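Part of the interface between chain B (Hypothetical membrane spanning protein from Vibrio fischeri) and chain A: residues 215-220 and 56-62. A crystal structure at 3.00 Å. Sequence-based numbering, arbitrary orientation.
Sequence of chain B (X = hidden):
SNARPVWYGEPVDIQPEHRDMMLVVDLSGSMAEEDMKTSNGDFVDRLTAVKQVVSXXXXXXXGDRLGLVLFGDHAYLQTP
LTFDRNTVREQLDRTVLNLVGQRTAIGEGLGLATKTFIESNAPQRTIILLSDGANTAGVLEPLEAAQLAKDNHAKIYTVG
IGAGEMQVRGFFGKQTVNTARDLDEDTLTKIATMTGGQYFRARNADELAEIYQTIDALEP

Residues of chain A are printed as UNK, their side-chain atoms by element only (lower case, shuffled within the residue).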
# COMPACT_ATOMS: atom_id res chain seq x y z
N ILE B 215 12.90 17.93 3.24
CA ILE B 215 12.72 16.73 2.42
C ILE B 215 11.24 16.37 2.24
O ILE B 215 10.81 16.02 1.14
CB ILE B 215 13.46 15.51 3.03
CG1 ILE B 215 14.95 15.82 3.25
CG2 ILE B 215 13.34 14.30 2.10
CD1 ILE B 215 15.84 14.59 3.39
N ASP B 216 10.47 16.47 3.32
CA ASP B 216 9.01 16.30 3.29
C ASP B 216 8.38 17.19 2.22
O ASP B 216 7.57 16.73 1.42
CB ASP B 216 8.44 16.60 4.69
CG ASP B 216 7.05 17.26 4.66
OD1 ASP B 216 6.04 16.57 4.94
OD2 ASP B 216 6.98 18.47 4.36
N ALA B 217 8.77 18.46 2.21
CA ALA B 217 8.23 19.44 1.28
C ALA B 217 8.53 19.10 -0.17
O ALA B 217 7.70 19.32 -1.06
CB ALA B 217 8.77 20.82 1.62
N LEU B 218 9.73 18.57 -0.42
CA LEU B 218 10.15 18.21 -1.77
C LEU B 218 9.34 17.04 -2.34
O LEU B 218 9.14 16.96 -3.55
CB LEU B 218 11.65 17.87 -1.78
CG LEU B 218 12.57 19.06 -1.51
CD1 LEU B 218 14.04 18.68 -1.68
CD2 LEU B 218 12.21 20.22 -2.43
N GLU B 219 8.89 16.15 -1.46
CA GLU B 219 8.04 15.03 -1.88
C GLU B 219 6.65 15.16 -1.26
O GLU B 219 6.43 14.73 -0.13
CB GLU B 219 8.67 13.70 -1.47
CG GLU B 219 10.12 13.52 -1.91
CD GLU B 219 10.28 13.34 -3.41
OE1 GLU B 219 9.88 12.27 -3.92
OE2 GLU B 219 10.80 14.26 -4.07
N PRO B 220 5.70 15.73 -2.02
CA PRO B 220 4.35 16.00 -1.51
C PRO B 220 3.43 14.79 -1.61
O PRO B 220 2.46 14.72 -0.86
CB PRO B 220 3.86 17.14 -2.41
CG PRO B 220 4.92 17.32 -3.50
CD PRO B 220 5.83 16.14 -3.43
N UNK A 56 9.49 12.55 14.16
CA UNK A 56 8.64 13.70 13.82
C UNK A 56 8.34 13.74 12.33
O UNK A 56 7.22 14.04 11.92
c UNK A 56 9.32 15.00 14.25
o UNK A 56 8.83 14.32 16.49
c UNK A 56 9.27 15.23 15.75
o UNK A 56 9.67 16.32 16.20
N UNK A 57 9.35 13.44 11.52
CA UNK A 57 9.22 13.37 10.06
C UNK A 57 8.15 12.38 9.65
O UNK A 57 7.35 12.64 8.75
c UNK A 57 10.36 11.31 7.56
c UNK A 57 10.45 12.63 7.97
c UNK A 57 10.26 10.99 6.22
c UNK A 57 10.37 13.31 5.67
c UNK A 57 10.27 12.00 5.27
c UNK A 57 10.55 12.99 9.43
c UNK A 57 10.47 13.63 7.01
N UNK A 58 8.17 11.23 10.32
CA UNK A 58 7.24 10.13 10.07
C UNK A 58 5.80 10.55 10.31
O UNK A 58 4.91 10.25 9.51
c UNK A 58 8.97 8.35 10.58
c UNK A 58 6.56 7.85 10.83
c UNK A 58 7.59 8.92 10.96
c UNK A 58 9.34 7.09 11.34
N UNK A 59 5.57 11.27 11.41
CA UNK A 59 4.24 11.79 11.72
C UNK A 59 3.70 12.70 10.62
O UNK A 59 2.49 12.79 10.41
c UNK A 59 4.25 12.57 13.04
o UNK A 59 5.00 12.33 15.29
o UNK A 59 4.98 10.53 14.03
c UNK A 59 4.79 11.75 14.20
N UNK A 60 4.61 13.38 9.93
CA UNK A 60 4.23 14.41 8.96
C UNK A 60 3.73 13.77 7.66
O UNK A 60 2.80 14.29 7.02
n UNK A 60 3.30 18.33 8.08
c UNK A 60 5.08 16.68 8.05
c UNK A 60 4.00 17.46 8.80
c UNK A 60 5.42 15.35 8.71
o UNK A 60 3.80 17.28 10.00
N UNK A 61 4.30 12.63 7.29
CA UNK A 61 3.86 11.88 6.12
C UNK A 61 2.41 11.40 6.22
O UNK A 61 1.97 10.97 7.29
n UNK A 61 5.78 14.52 2.27
c UNK A 61 4.77 10.67 5.90
c UNK A 61 6.19 11.01 5.49
c UNK A 61 6.29 11.33 4.01
c UNK A 61 6.03 13.23 2.48
n UNK A 61 6.30 12.44 1.45
n UNK A 61 6.02 12.73 3.71
N UNK A 62 1.68 11.48 5.12
CA UNK A 62 0.30 11.01 5.06
C UNK A 62 0.03 10.24 3.77
O UNK A 62 0.30 10.74 2.68
c UNK A 62 -0.39 12.53 8.97
c UNK A 62 -0.61 12.93 6.51
n UNK A 62 -0.66 13.96 9.26
c UNK A 62 -0.69 12.17 5.19
c UNK A 62 -1.05 12.07 7.68

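Position 56 carries two side-chain carbons, the second bearing two oxygens: a short carboxylate, Asp A56. Its side chain is out of reach of this stretch of chain B, so the charge stays in the open and takes no part in the contact.

Position 57 has one carbon followed by a six-membered ring of carbons, whose edge meets the backbone N of Asp B216. This is Phe A57. Its CB starts sideways, but with chi1 in the t well the ring reaches chain B, where CE1 lies 3.9 Å from N of Asp B216 and also 3.9 Å from its CB. A flat, apolar ring suits this buried place, packing against the last turn of the chain B helix.

At position 58 there are four carbons, forked at the first, with one arm two carbons long: Ile A58. It is buried but out of reach of this stretch of chain B, a fitting site for a branched hydrocarbon.

Position 59 again shows two carbons, the second with two oxygens, and no contact with this stretch: Asp A59. A carboxylate suits this partly exposed place, where one oxygen is hydrogen-bonded elsewhere in the structure.

Position 60 has three carbons, the third carrying one oxygen and one nitrogen, and one of its carbons nears OD1 of Asp B216. The amide is Gln A60. Its CB points toward chain B, and CG comes within 3.3 Å of OD1 of Asp B216; the polar amide suits an exposed site.

Position 61 has three carbons, a nitrogen, and a carbon bearing two more nitrogens, which reach O of Glu B219 and OD1 of Asp B216. This is the guanidinium of Arg A61. It is the first residue to leave helical geometry, and its long side chain carries the charge to the end of the chain B helix.

Position 62 is four carbons in a row ending in nitrogen, without contact to this stretch: Lys A62, a long charged chain suited to its exposed place.

The contact turns on Arg A61. Its NH1 and NH2 both donate to O of Glu B219, at 2.5 Å, which is very short, and 2.8 Å; this carbonyl lies at the guanidinium edge, where the N-H groups point. NH1 also forms a salt bridge with OD1 of Asp B216 at 3.4 Å, its hydrogen bond weak. Thus one cation serves both a carboxylate and a carbonyl just beyond the helix, while Phe A57 and Gln A60 pack against Asp B216.

Chain A, residues 56-62: DFIDQRK
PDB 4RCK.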